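Local coordinates for phosphoinositide 3-kinase adapter protein 1 (Homo sapiens, PDB 5FOR) that links B-cell receptor and Toll-like receptor signalling to phosphoinositide 3-kinase and Akt, here represented by its TIR domain, at residues V65-A70 and V96-G101; D8-Y13 and L59-V64. All blocks are in the same frame, centred on the assembly; numbering follows the deposited sequence.

Contact 1: residues V65-A70 and V96-G101; sequences VVLLSA and VRLLCG
V66 and L68 share a ladder of backbone hydrogen bonds with V96, L98 and C100. Strands 63-68 and 95-99 are parallel neighbours in the central sheet of the TIR fold. The axes of their segments 65-68 and 96-99 come within 4.5 Å and differ by 21° in direction. V66 uses both its backbone N and its O: N gives to V96 O at 2.6 Å, and O takes L98 N at 2.8 Å. L68 N gives to L98 O, and L68 O accepts C100 N. In this last bond the donor sits above the carbonyl plane of L68, 43° out of it. On the far side of strand 63-68, V65 bonds through its backbone to L10 and V12, and L67 to V12. R97 bonds likewise to Q119 of strand 119-121. L68 is also the centre of an inverse gamma turn, closed by a weak bond from S69 N to L67 O.

V65, L67, V96 and L98 share one face, covered near L67 and L98 by helix 18-30. L67 CD2 lies 3.9 Å from L98 CB. In one of its two modelled conformers, C100 SG, anti to its own carbonyl carbon (chi1 -62°), packs on L67 CB at 4.1 Å. On the other face L68 and L99 lie side by side, pointing the same way, and touch through their CD2 methyls. The extended R97 chain leads away from this face. Its NE forms a salt bridge with E120, its NH1 bonds to W115 O, and the guanidinium makes a cation-pi contact with W115.

S69 is the N-cap of helix 70-76. Its OG bonds to D16 OD1 and weakly caps L72 N. One water joins the two segments: it accepts from A70 N at 3.3 Å and donates to C100 O at 3.0 Å.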
loop_
_atom_site.group_PDB
_atom_site.type_symbol
_atom_site.label_atom_id
_atom_site.label_comp_id
_atom_site.label_asym_id
_atom_site.label_seq_id
_atom_site.Cartn_x
_atom_site.Cartn_y
_atom_site.Cartn_z
ATOM N N VAL A 65 1.686 -0.138 -2.429
ATOM C CA VAL A 65 2.300 0.040 -1.136
ATOM C C VAL A 65 1.156 0.278 -0.175
ATOM O O VAL A 65 0.412 1.251 -0.324
ATOM C CB VAL A 65 3.318 1.200 -1.121
ATOM C CG1 VAL A 65 3.923 1.372 0.275
ATOM C CG2 VAL A 65 4.423 0.968 -2.180
ATOM N N VAL A 66 1.006 -0.631 0.787
ATOM C CA VAL A 66 -0.092 -0.572 1.765
ATOM C C VAL A 66 0.389 -0.003 3.094
ATOM O O VAL A 66 1.255 -0.602 3.766
ATOM C CB VAL A 66 -0.726 -1.987 1.986
ATOM C CG1 VAL A 66 -2.000 -1.876 2.785
ATOM C CG2 VAL A 66 -0.986 -2.679 0.650
ATOM N N LEU A 67 -0.144 1.152 3.494
ATOM C CA LEU A 67 0.240 1.663 4.814
ATOM C C LEU A 67 -0.701 1.013 5.822
ATOM O O LEU A 67 -1.879 1.341 5.893
ATOM C CB LEU A 67 0.198 3.196 4.886
ATOM C CG LEU A 67 1.041 3.947 3.838
ATOM C CD1 LEU A 67 1.361 5.356 4.272
ATOM C CD2 LEU A 67 2.321 3.217 3.512
ATOM N N LEU A 68 -0.174 0.053 6.567
ATOM C CA LEU A 68 -0.989 -0.692 7.517
ATOM C C LEU A 68 -1.173 0.092 8.798
ATOM O O LEU A 68 -0.405 -0.065 9.743
ATOM C CB LEU A 68 -0.351 -2.038 7.833
ATOM C CG LEU A 68 -1.294 -3.105 8.348
ATOM C CD1 LEU A 68 -2.335 -3.353 7.270
ATOM C CD2 LEU A 68 -0.509 -4.365 8.666
ATOM N N SER A 69 -2.179 0.955 8.814
ATOM C CA SER A 69 -2.598 1.639 10.042
ATOM C C SER A 69 -3.865 0.988 10.629
ATOM O O SER A 69 -4.526 0.202 9.952
ATOM C CB SER A 69 -2.852 3.134 9.751
ATOM O OG SER A 69 -3.755 3.275 8.661
ATOM N N ALA A 70 -4.214 1.354 11.861
ATOM C CA ALA A 70 -5.442 0.887 12.517
ATOM C C ALA A 70 -6.692 1.219 11.729
ATOM O O ALA A 70 -7.566 0.382 11.573
ATOM C CB ALA A 70 -5.552 1.491 13.914
ATOM N N VAL A 96 3.727 -4.298 -1.168
ATOM C CA VAL A 96 4.565 -3.883 -0.061
ATOM C C VAL A 96 3.694 -3.344 1.043
ATOM O O VAL A 96 2.734 -2.603 0.797
ATOM C CB VAL A 96 5.611 -2.836 -0.510
ATOM C CG1 VAL A 96 6.533 -2.451 0.662
ATOM C CG2 VAL A 96 6.431 -3.422 -1.636
ATOM N N ARG A 97 4.009 -3.719 2.274
ATOM C CA ARG A 97 3.242 -3.156 3.378
ATOM C C ARG A 97 4.175 -2.459 4.324
ATOM O O ARG A 97 5.309 -2.911 4.568
ATOM C CB ARG A 97 2.399 -4.217 4.101
ATOM C CG ARG A 97 3.157 -5.250 4.948
ATOM C CD ARG A 97 2.157 -6.126 5.728
ATOM N NE ARG A 97 2.834 -7.274 6.303
ATOM C CZ ARG A 97 2.903 -8.480 5.749
ATOM N NH1 ARG A 97 2.267 -8.740 4.618
ATOM N NH2 ARG A 97 3.599 -9.434 6.353
ATOM N N LEU A 98 3.714 -1.315 4.814
ATOM C CA LEU A 98 4.419 -0.623 5.871
ATOM C C LEU A 98 3.586 -0.691 7.144
ATOM O O LEU A 98 2.425 -0.293 7.160
ATOM C CB LEU A 98 4.704 0.830 5.498
ATOM C CG LEU A 98 5.275 1.568 6.715
ATOM C CD1 LEU A 98 6.709 1.165 6.859
ATOM C CD2 LEU A 98 5.145 3.064 6.602
ATOM N N LEU A 99 4.182 -1.203 8.206
ATOM C CA LEU A 99 3.492 -1.305 9.493
ATOM C C LEU A 99 3.468 0.030 10.191
ATOM O O LEU A 99 4.497 0.478 10.684
ATOM C CB LEU A 99 4.176 -2.331 10.400
ATOM C CG LEU A 99 4.282 -3.739 9.823
ATOM C CD1 LEU A 99 4.963 -4.685 10.805
ATOM C CD2 LEU A 99 2.911 -4.239 9.479
ATOM N N CYS A 100 2.293 0.648 10.260
ATOM C CA CYS A 100 2.116 1.946 10.932
ATOM C C CYS A 100 1.341 1.828 12.241
ATOM O O CYS A 100 0.147 2.150 12.284
ATOM C CB CYS A 100 1.369 2.943 10.039
ATOM S SG CYS A 100 2.154 3.369 8.533
ATOM N N GLY A 101 2.002 1.389 13.306
ATOM C CA GLY A 101 1.355 1.255 14.610
ATOM C C GLY A 101 0.397 0.070 14.698
ATOM O O GLY A 101 -0.519 0.058 15.501
HETATM O O HOH W 1 -2.308 3.248 13.711
#

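Contact 2: residues D8-Y13 and L59-V64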
loop_
_atom_site.group_PDB
_atom_site.type_symbol
_atom_site.label_atom_id
_atom_site.label_comp_id
_atom_site.label_asym_id
_atom_site.label_seq_id
_atom_site.Cartn_x
_atom_site.Cartn_y
_atom_site.Cartn_z
ATOM N N ASP A 8 2.305 3.242 -11.891
ATOM C CA ASP A 8 3.363 2.304 -11.517
ATOM C C ASP A 8 3.392 1.965 -10.016
ATOM O O ASP A 8 3.413 0.796 -9.648
ATOM C CB ASP A 8 4.708 2.863 -11.929
ATOM C CG ASP A 8 4.772 3.160 -13.404
ATOM O OD1 ASP A 8 4.736 2.189 -14.200
ATOM O OD2 ASP A 8 4.855 4.363 -13.758
ATOM N N ILE A 9 3.396 2.995 -9.170
ATOM C CA ILE A 9 3.412 2.832 -7.722
ATOM C C ILE A 9 2.181 3.492 -7.088
ATOM O O ILE A 9 1.953 4.697 -7.237
ATOM C CB ILE A 9 4.716 3.401 -7.112
ATOM C CG1 ILE A 9 5.946 2.720 -7.741
ATOM C CG2 ILE A 9 4.698 3.230 -5.559
ATOM C CD1 ILE A 9 7.282 3.263 -7.267
ATOM N N LEU A 10 1.388 2.696 -6.380
ATOM C CA LEU A 10 0.196 3.212 -5.734
ATOM C C LEU A 10 0.280 3.069 -4.205
ATOM O O LEU A 10 0.369 1.957 -3.686
ATOM C CB LEU A 10 -1.052 2.497 -6.262
ATOM C CG LEU A 10 -2.346 2.959 -5.564
ATOM C CD1 LEU A 10 -2.654 4.456 -5.809
ATOM C CD2 LEU A 10 -3.503 2.103 -6.000
ATOM N N ILE A 11 0.258 4.201 -3.503
ATOM C CA ILE A 11 0.273 4.218 -2.045
ATOM C C ILE A 11 -1.162 4.290 -1.529
ATOM O O ILE A 11 -1.855 5.289 -1.723
ATOM C CB ILE A 11 1.111 5.376 -1.493
ATOM C CG1 ILE A 11 2.491 5.421 -2.170
ATOM C CG2 ILE A 11 1.245 5.249 0.048
ATOM C CD1 ILE A 11 3.360 6.580 -1.751
ATOM N N VAL A 12 -1.600 3.200 -0.903
ATOM C CA VAL A 12 -2.920 3.083 -0.281
ATOM C C VAL A 12 -2.824 3.336 1.227
ATOM O O VAL A 12 -2.059 2.680 1.926
ATOM C CB VAL A 12 -3.517 1.699 -0.557
ATOM C CG1 VAL A 12 -4.942 1.623 -0.063
ATOM C CG2 VAL A 12 -3.433 1.402 -2.037
ATOM N N TYR A 13 -3.576 4.299 1.734
ATOM C CA TYR A 13 -3.458 4.660 3.143
ATOM C C TYR A 13 -4.771 5.216 3.694
ATOM O O TYR A 13 -5.697 5.521 2.960
ATOM C CB TYR A 13 -2.333 5.687 3.340
ATOM C CG TYR A 13 -2.700 7.055 2.821
ATOM C CD1 TYR A 13 -2.875 7.280 1.454
ATOM C CD2 TYR A 13 -2.905 8.110 3.690
ATOM C CE1 TYR A 13 -3.231 8.528 0.965
ATOM C CE2 TYR A 13 -3.260 9.353 3.225
ATOM C CZ TYR A 13 -3.419 9.562 1.851
ATOM O OH TYR A 13 -3.769 10.804 1.384
ATOM N N LEU A 59 -6.758 -1.570 -9.556
ATOM C CA LEU A 59 -6.560 -2.783 -10.312
ATOM C C LEU A 59 -5.447 -2.663 -11.356
ATOM O O LEU A 59 -4.854 -3.660 -11.749
ATOM C CB LEU A 59 -7.869 -3.199 -10.963
ATOM C CG LEU A 59 -8.800 -3.888 -9.964
ATOM C CD1 LEU A 59 -10.039 -4.459 -10.650
ATOM C CD2 LEU A 59 -8.056 -5.003 -9.263
ATOM N N SER A 60 -5.131 -1.438 -11.753
ATOM C CA SER A 60 -4.270 -1.186 -12.906
ATOM C C SER A 60 -2.804 -0.983 -12.539
ATOM O O SER A 60 -1.917 -1.178 -13.370
ATOM C CB SER A 60 -4.754 0.055 -13.657
ATOM O OG SER A 60 -6.157 0.199 -13.568
ATOM N N THR A 61 -2.548 -0.558 -11.309
ATOM C CA THR A 61 -1.191 -0.185 -10.914
ATOM C C THR A 61 -0.246 -1.386 -10.967
ATOM O O THR A 61 -0.684 -2.532 -10.922
ATOM C CB THR A 61 -1.170 0.448 -9.508
ATOM O OG1 THR A 61 0.170 0.854 -9.183
ATOM C CG2 THR A 61 -1.705 -0.542 -8.485
ATOM N N ARG A 62 1.046 -1.120 -11.110
ATOM C CA ARG A 62 2.026 -2.193 -11.212
ATOM C C ARG A 62 2.428 -2.669 -9.817
ATOM O O ARG A 62 2.652 -3.855 -9.600
ATOM C CB ARG A 62 3.265 -1.739 -12.005
ATOM C CG ARG A 62 4.366 -2.808 -12.095
ATOM C CD ARG A 62 5.112 -2.793 -13.437
ATOM N NE ARG A 62 6.211 -1.828 -13.469
ATOM C CZ ARG A 62 6.168 -0.658 -14.097
ATOM N NH1 ARG A 62 5.076 -0.295 -14.755
ATOM N NH2 ARG A 62 7.223 0.144 -14.075
ATOM N N CYS A 63 2.488 -1.739 -8.870
ATOM C CA CYS A 63 2.922 -2.047 -7.512
ATOM C C CYS A 63 2.045 -1.321 -6.476
ATOM O O CYS A 63 1.608 -0.187 -6.697
ATOM C CB CYS A 63 4.397 -1.682 -7.385
ATOM S SG CYS A 63 5.038 -1.350 -5.778
ATOM N N VAL A 64 1.734 -1.995 -5.367
ATOM C CA VAL A 64 0.924 -1.360 -4.342
ATOM C C VAL A 64 1.728 -1.298 -3.071
ATOM O O VAL A 64 2.383 -2.265 -2.689
ATOM C CB VAL A 64 -0.423 -2.075 -4.097
ATOM C CG1 VAL A 64 -1.190 -1.354 -3.009
ATOM C CG2 VAL A 64 -1.258 -2.063 -5.341
#
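D8 and R62 lie side by side and point the same way, joined at their ends by a salt bridge in the R62 conformer given here, one of two. D8 OD1 is 2.6 Å from R62 NH1, but the hydrogen bond is weak, with an angle of 119°. The carboxylate and guanidinium planes are turned 69° apart, and D8 CB lies over one face of the guanidinium. The chain of R62 is bent, not extended, as it comes alongside D8.

T61, the residue where the chain leaves helix 52-60, crosses L10 at about a right angle. Its CG2 is 3.8 Å from L10 CB. Its OG1, anti to the backbone N (chi1 -177°), gives a hydrogen bond to C63 O at 3.1 Å. L10 N reaches the same oxygen at 2.9 Å, from the opposite face of the carbonyl plane. An alanine here, without OG1 and CG2, would probably cost C63 O one of these two donors and open a gap beside L10 CB and CD2.

I9 and L10 pair in parallel with C63 and V64. C63 N adds a weak bond to D8 O. Further along, V12 CG2 meets V64 CG1 at 3.7 Å.

The charged pair has further partners: D8 OD2 accepts from the backbone N of the dimethyl-lysine at position 38, and R62 NE gives to I138 O. With a partner on each oxygen of D8 and a second one at R62 NE, the pair is probably held by more than the weak bond between them.

How the contacts relate
Both segments of contact 2 come before those of contact 1 along the chain. The contact centres lie about 14 Å apart. Both use strand 63-68, a middle strand of the five-stranded parallel sheet. Contact 2 joins its start to strand 9-13, and contact 1 joins its later part to strand 95-99. The contacts also touch: V65 N is 2.8 Å from L10 O and V65 O is 2.9 Å from V12 N, both probable hydrogen bonds. L67 packs on I11 and Y13. Three neighbouring strands are thus tied into one core of the TIR domain. The domain as a whole may, by similarity, mediate interaction with MYD88 and TIRAP.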